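Local structure of endoglucanase (3X17) at residues A285-A290 with A344-V349; F448-E453 with E457-A462. The protein probably hydrolyses internal beta-1,4-glucosidic bonds of cellulose, as an endoglucanase of glycoside hydrolase family 9 with an N-terminal Ig-like domain. All coordinates share one frame; numbering follows the deposited sequence.

Interaction 1: residues A285-A290 with A344-V349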
loop_
_atom_site.group_PDB
_atom_site.type_symbol
_atom_site.label_atom_id
_atom_site.label_comp_id
_atom_site.label_asym_id
_atom_site.label_seq_id
_atom_site.Cartn_x
_atom_site.Cartn_y
_atom_site.Cartn_z
ATOM N N ALA A 285 -0.830 -0.582 18.236
ATOM C CA ALA A 285 -2.260 -0.373 18.471
ATOM C C ALA A 285 -2.476 -0.025 19.932
ATOM O O ALA A 285 -3.409 0.718 20.275
ATOM C CB ALA A 285 -3.060 -1.627 18.106
ATOM N N ALA A 286 -1.649 -0.613 20.794
ATOM C CA ALA A 286 -1.739 -0.332 22.223
ATOM C C ALA A 286 -1.550 1.170 22.472
ATOM O O ALA A 286 -2.224 1.748 23.318
ATOM C CB ALA A 286 -0.708 -1.152 23.000
ATOM N N ARG A 287 -0.663 1.789 21.733
ATOM C CA ARG A 287 -0.386 3.186 21.881
ATOM C C ARG A 287 -1.500 3.986 21.261
ATOM O O ARG A 287 -1.935 4.947 21.804
ATOM C CB ARG A 287 0.951 3.540 21.231
ATOM C CG ARG A 287 1.186 5.000 20.979
ATOM C CD ARG A 287 1.831 5.245 19.647
ATOM N NE ARG A 287 2.932 4.357 19.477
ATOM C CZ ARG A 287 3.439 3.934 18.335
ATOM N NH1 ARG A 287 2.988 4.328 17.185
ATOM N NH2 ARG A 287 4.442 3.113 18.383
ATOM N N ILE A 288 -1.962 3.564 20.116
ATOM C CA ILE A 288 -2.843 4.404 19.337
ATOM C C ILE A 288 -4.305 4.305 19.801
ATOM O O ILE A 288 -5.057 5.282 19.695
ATOM C CB ILE A 288 -2.677 4.114 17.823
ATOM C CG1 ILE A 288 -1.341 4.650 17.323
ATOM C CG2 ILE A 288 -3.778 4.719 17.010
ATOM C CD1 ILE A 288 -0.955 4.096 15.968
ATOM N N PHE A 289 -4.719 3.139 20.306
ATOM C CA PHE A 289 -6.145 2.929 20.640
ATOM C C PHE A 289 -6.416 3.416 22.051
ATOM O O PHE A 289 -7.544 3.324 22.515
ATOM C CB PHE A 289 -6.545 1.438 20.566
ATOM C CG PHE A 289 -6.965 0.986 19.204
ATOM C CD1 PHE A 289 -6.015 0.595 18.268
ATOM C CD2 PHE A 289 -8.322 0.912 18.868
ATOM C CE1 PHE A 289 -6.397 0.197 16.985
ATOM C CE2 PHE A 289 -8.715 0.511 17.585
ATOM C CZ PHE A 289 -7.745 0.122 16.656
ATOM N N ALA A 290 -5.361 3.797 22.773
ATOM C CA ALA A 290 -5.497 4.127 24.195
ATOM C C ALA A 290 -6.605 5.153 24.537
ATOM O O ALA A 290 -7.362 4.926 25.466
ATOM C CB ALA A 290 -4.153 4.546 24.806
ATOM N N ALA A 344 10.728 -4.742 18.918
ATOM C CA ALA A 344 11.440 -4.092 20.039
ATOM C C ALA A 344 11.169 -2.593 20.179
ATOM O O ALA A 344 10.833 -2.119 21.262
ATOM C CB ALA A 344 12.957 -4.379 19.995
ATOM N N VAL A 345 11.290 -1.853 19.086
ATOM C CA VAL A 345 10.994 -0.412 19.101
ATOM C C VAL A 345 9.584 -0.147 19.608
ATOM O O VAL A 345 9.404 0.612 20.555
ATOM C CB VAL A 345 11.179 0.222 17.689
ATOM C CG1 VAL A 345 10.626 1.650 17.656
ATOM C CG2 VAL A 345 12.668 0.218 17.313
ATOM N N GLU A 346 8.582 -0.769 18.980
ATOM C CA GLU A 346 7.171 -0.481 19.319
ATOM C C GLU A 346 6.830 -0.845 20.777
ATOM O O GLU A 346 6.126 -0.113 21.473
ATOM C CB GLU A 346 6.220 -1.189 18.355
ATOM C CG GLU A 346 6.503 -0.886 16.887
ATOM C CD GLU A 346 6.409 0.609 16.539
ATOM O OE1 GLU A 346 5.995 1.425 17.397
ATOM O OE2 GLU A 346 6.669 0.956 15.372
ATOM N N LEU A 347 7.365 -1.961 21.249
ATOM C CA LEU A 347 7.171 -2.341 22.635
ATOM C C LEU A 347 7.875 -1.362 23.583
ATOM O O LEU A 347 7.326 -1.013 24.628
ATOM C CB LEU A 347 7.645 -3.786 22.879
ATOM C CG LEU A 347 6.558 -4.822 22.517
ATOM C CD1 LEU A 347 7.150 -6.209 22.253
ATOM C CD2 LEU A 347 5.525 -4.868 23.635
ATOM N N TRP A 348 9.118 -1.008 23.253
ATOM C CA TRP A 348 9.848 0.030 23.987
ATOM C C TRP A 348 9.061 1.339 24.073
ATOM O O TRP A 348 9.001 1.967 25.136
ATOM C CB TRP A 348 11.222 0.299 23.360
ATOM C CG TRP A 348 11.964 1.385 24.098
ATOM C CD1 TRP A 348 12.273 1.403 25.442
ATOM C CD2 TRP A 348 12.364 2.656 23.583
ATOM N NE1 TRP A 348 12.875 2.588 25.776
ATOM C CE2 TRP A 348 12.932 3.385 24.662
ATOM C CE3 TRP A 348 12.359 3.229 22.311
ATOM C CZ2 TRP A 348 13.480 4.650 24.500
ATOM C CZ3 TRP A 348 12.889 4.500 22.155
ATOM C CH2 TRP A 348 13.440 5.196 23.240
ATOM N N VAL A 349 8.454 1.735 22.951
ATOM C CA VAL A 349 7.787 3.034 22.845
ATOM C C VAL A 349 6.586 3.090 23.759
ATOM O O VAL A 349 6.370 4.109 24.420
ATOM C CB VAL A 349 7.318 3.365 21.396
ATOM C CG1 VAL A 349 6.325 4.525 21.413
ATOM C CG2 VAL A 349 8.494 3.693 20.500
HETATM O O HOH W 1 3.953 1.544 20.716
#

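Interaction 2: residues F448-E453 with E457-A462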
loop_
_atom_site.group_PDB
_atom_site.type_symbol
_atom_site.label_atom_id
_atom_site.label_comp_id
_atom_site.label_asym_id
_atom_site.label_seq_id
_atom_site.Cartn_x
_atom_site.Cartn_y
_atom_site.Cartn_z
ATOM N N PHE A 448 8.384 10.587 5.391
ATOM C CA PHE A 448 8.998 10.443 6.724
ATOM C C PHE A 448 10.076 11.536 6.909
ATOM O O PHE A 448 10.154 12.167 7.960
ATOM C CB PHE A 448 9.655 9.080 6.905
ATOM C CG PHE A 448 8.683 7.943 7.201
ATOM C CD1 PHE A 448 7.370 8.194 7.586
ATOM C CD2 PHE A 448 9.106 6.627 7.121
ATOM C CE1 PHE A 448 6.489 7.141 7.866
ATOM C CE2 PHE A 448 8.240 5.561 7.439
ATOM C CZ PHE A 448 6.933 5.827 7.805
ATOM N N ALA A 449 10.922 11.692 5.899
ATOM C CA ALA A 449 12.008 12.663 5.907
ATOM C C ALA A 449 11.454 14.088 5.952
ATOM O O ALA A 449 11.825 14.881 6.812
ATOM C CB ALA A 449 12.924 12.460 4.656
ATOM N N HIS A 450 10.455 14.346 5.126
ATOM C CA HIS A 450 9.700 15.588 5.182
ATOM C C HIS A 450 9.194 15.904 6.588
ATOM O O HIS A 450 9.111 17.070 6.982
ATOM C CB HIS A 450 8.523 15.544 4.207
ATOM C CG HIS A 450 7.686 16.790 4.216
ATOM N ND1 HIS A 450 8.167 18.012 3.788
ATOM C CD2 HIS A 450 6.414 17.010 4.629
ATOM C CE1 HIS A 450 7.200 18.913 3.864
ATOM N NE2 HIS A 450 6.143 18.343 4.417
ATOM N N HIS A 451 8.806 14.873 7.321
ATOM C CA HIS A 451 8.256 15.080 8.640
ATOM C C HIS A 451 9.351 15.501 9.643
ATOM O O HIS A 451 9.092 16.279 10.574
ATOM C CB HIS A 451 7.525 13.829 9.117
ATOM C CG HIS A 451 6.795 14.020 10.407
ATOM N ND1 HIS A 451 7.416 13.898 11.636
ATOM C CD2 HIS A 451 5.528 14.422 10.665
ATOM C CE1 HIS A 451 6.553 14.189 12.596
ATOM N NE2 HIS A 451 5.405 14.527 12.033
ATOM N N LEU A 452 10.572 14.995 9.446
ATOM C CA LEU A 452 11.698 15.345 10.333
ATOM C C LEU A 452 12.273 16.726 10.001
ATOM O O LEU A 452 12.769 17.437 10.874
ATOM C CB LEU A 452 12.817 14.315 10.201
ATOM C CG LEU A 452 12.568 12.878 10.674
ATOM C CD1 LEU A 452 13.881 12.188 10.613
ATOM C CD2 LEU A 452 12.008 12.835 12.105
ATOM N N GLU A 453 12.129 17.105 8.738
ATOM C CA GLU A 453 12.879 18.176 8.108
ATOM C C GLU A 453 12.043 18.608 6.893
ATOM O O GLU A 453 12.149 18.009 5.812
ATOM C CB GLU A 453 14.222 17.620 7.637
ATOM C CG GLU A 453 15.362 18.604 7.541
ATOM C CD GLU A 453 16.672 17.914 7.114
ATOM O OE1 GLU A 453 16.846 17.633 5.893
ATOM O OE2 GLU A 453 17.497 17.604 8.007
ATOM N N GLU A 457 10.197 19.815 -1.973
ATOM C CA GLU A 457 10.412 18.913 -3.074
ATOM C C GLU A 457 10.095 17.479 -2.703
ATOM O O GLU A 457 9.749 16.716 -3.526
ATOM C CB GLU A 457 11.801 19.045 -3.674
ATOM C CG GLU A 457 12.936 18.517 -2.872
ATOM C CD GLU A 457 14.282 18.935 -3.425
ATOM O OE1 GLU A 457 14.346 19.609 -4.460
ATOM O OE2 GLU A 457 15.285 18.559 -2.832
ATOM N N TYR A 458 10.212 17.118 -1.449
ATOM C CA TYR A 458 9.940 15.732 -1.059
ATOM C C TYR A 458 8.430 15.501 -1.119
ATOM O O TYR A 458 7.959 14.522 -1.688
ATOM C CB TYR A 458 10.486 15.422 0.326
ATOM C CG TYR A 458 11.969 15.099 0.360
ATOM C CD1 TYR A 458 12.730 15.060 -0.802
ATOM C CD2 TYR A 458 12.609 14.860 1.564
ATOM C CE1 TYR A 458 14.108 14.816 -0.752
ATOM C CE2 TYR A 458 13.966 14.580 1.624
ATOM C CZ TYR A 458 14.709 14.552 0.470
ATOM O OH TYR A 458 16.041 14.198 0.545
ATOM N N GLU A 459 7.678 16.486 -0.646
ATOM C CA GLU A 459 6.229 16.411 -0.678
ATOM C C GLU A 459 5.699 16.390 -2.113
ATOM O O GLU A 459 4.763 15.634 -2.451
ATOM C CB GLU A 459 5.644 17.584 0.095
ATOM C CG GLU A 459 4.220 17.373 0.562
ATOM C CD GLU A 459 3.740 18.497 1.479
ATOM O OE1 GLU A 459 4.167 18.534 2.643
ATOM O OE2 GLU A 459 2.994 19.377 1.021
ATOM N N ARG A 460 6.360 17.144 -2.981
ATOM C CA ARG A 460 6.029 17.073 -4.395
ATOM C C ARG A 460 6.312 15.667 -4.944
ATOM O O ARG A 460 5.491 15.113 -5.677
ATOM C CB ARG A 460 6.757 18.137 -5.231
ATOM C CG ARG A 460 6.392 18.061 -6.739
ATOM C CD ARG A 460 7.140 19.116 -7.576
ATOM N NE ARG A 460 8.532 18.727 -7.831
ATOM C CZ ARG A 460 9.602 19.351 -7.326
ATOM N NH1 ARG A 460 9.443 20.417 -6.541
ATOM N NH2 ARG A 460 10.832 18.907 -7.599
ATOM N N ALA A 461 7.479 15.119 -4.611
ATOM C CA ALA A 461 7.854 13.806 -5.106
ATOM C C ALA A 461 6.893 12.733 -4.605
ATOM O O ALA A 461 6.619 11.786 -5.317
ATOM C CB ALA A 461 9.306 13.459 -4.738
ATOM N N ALA A 462 6.424 12.856 -3.362
ATOM C CA ALA A 462 5.430 11.937 -2.828
ATOM C C ALA A 462 4.112 12.090 -3.587
ATOM O O ALA A 462 3.484 11.092 -3.975
ATOM C CB ALA A 462 5.216 12.190 -1.328
#

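Interaction 1: residues A285-A290 with A344-V349
Arg287, on helix 272-288, and Val349, near the end of helix 337-351, are the closest backbone pair, yet their CA atoms stand 8.2 Å apart, so side chains, not backbones, make the contact here. Arginine suits the place because its length and several N-H groups let one side chain reach Glu346, a water and Glu199. Its CG runs anti to the backbone N (chi1 164°), and bends at chi2 and chi3 bring the guanidinium beside Glu346, which also rests on Ala280, Ala283 and Met284. NH2 meets Glu346 OE1 at the guanidinium edge in a salt bridge; the modelled 2.5 Å between these two atoms is very short, its exact value doubtful, and the N-H...O angle is a bent 126°. Guanidinium and carboxylate planes lie 44° apart. The water accepts a weak hydrogen bond from Arg287 NH2 and donates to Glu346 O at 2.8 Å. Val349 adds a van der Waals contact, its CG1 lying oblique to the guanidinium, 3.8 Å from Arg287 NH2. NH1 pairs with Glu199 of helix 184-200. Cutting the side chain back to an alanine is likely to leave the buried Glu346 carboxylate without its cation, close to the like-charged Asp386, and Glu199 without this partner. Such a polar bridge between helices, set well away from the centre of the chain, belongs to the helical framework of the (alpha/alpha)6 barrel of family 9 enzymes.

Interaction 2: residues F448-E453 with E457-A462
His450 and Glu459 meet through the imidazole face. The glutamate CB sits 4.3 Å above the ring plane, over its centre, and the chain then extends past the ring to bring OE1 within 2.7 Å of His450 NE2. OE1 lies on that side of the ring plane, out beyond NE2 and well off the plane, so the angle is poor and the pair is a close polar contact, not a hydrogen bond; the carboxylate and ring planes are nearly perpendicular (83°). Deeper in, Ala449 CB touches Tyr458 CE2 obliquely at 3.8 Å, and the backbone N of His450 faces the tyrosine ring's edge, 4.2 Å from CD2. Alanine is small enough to let the broad ring come up close to the helix. The two segments form a helical hairpin of helices 435-452 and 456-469, a pairing on which (alpha/alpha)6 barrels are built; the 448-452 and 457-462 segments of these helices run nearly antiparallel (156°), their axes 9.3 Å apart at closest approach. Glu453 is where the first helix leaves helical geometry, and the short turn that follows fixes the histidine: with CG anti to the backbone N (chi1 180°), its ring swings toward the turn, and ND1 accepts a hydrogen bond from the backbone N of Arg455. The arginine side chain in turn makes a cation-pi contact with Tyr458. Farther out, helix 396-418 lies against the pair through Ala410, which touches both Ala449 and Tyr458, and through Phe414, whose ring meets the tyrosine's. From helix 543-558, His555 touches His450 and gives Glu459 OE1 a weak hydrogen bond.

Both interactions join helices of the same family 9 catalytic region, but they share no helix; their centres lie 24 Å apart and their nearest atoms about 9 Å, without touching. Each is partly buried. Interaction 1 links helices distant in sequence; between its two segments the contact is mainly a salt bridge and a water, and little surface is buried. Interaction 2 pairs consecutive helices over a tight turn, buries more surface, and combines an alanine-tyrosine contact on its inner side with a histidine-glutamate contact nearer the surface. In each, a glutamate approaches a nitrogen-bearing flat group: at the guanidinium edge in one; in the other with CB over the imidazole face and OE1 beyond NE2, off the plane.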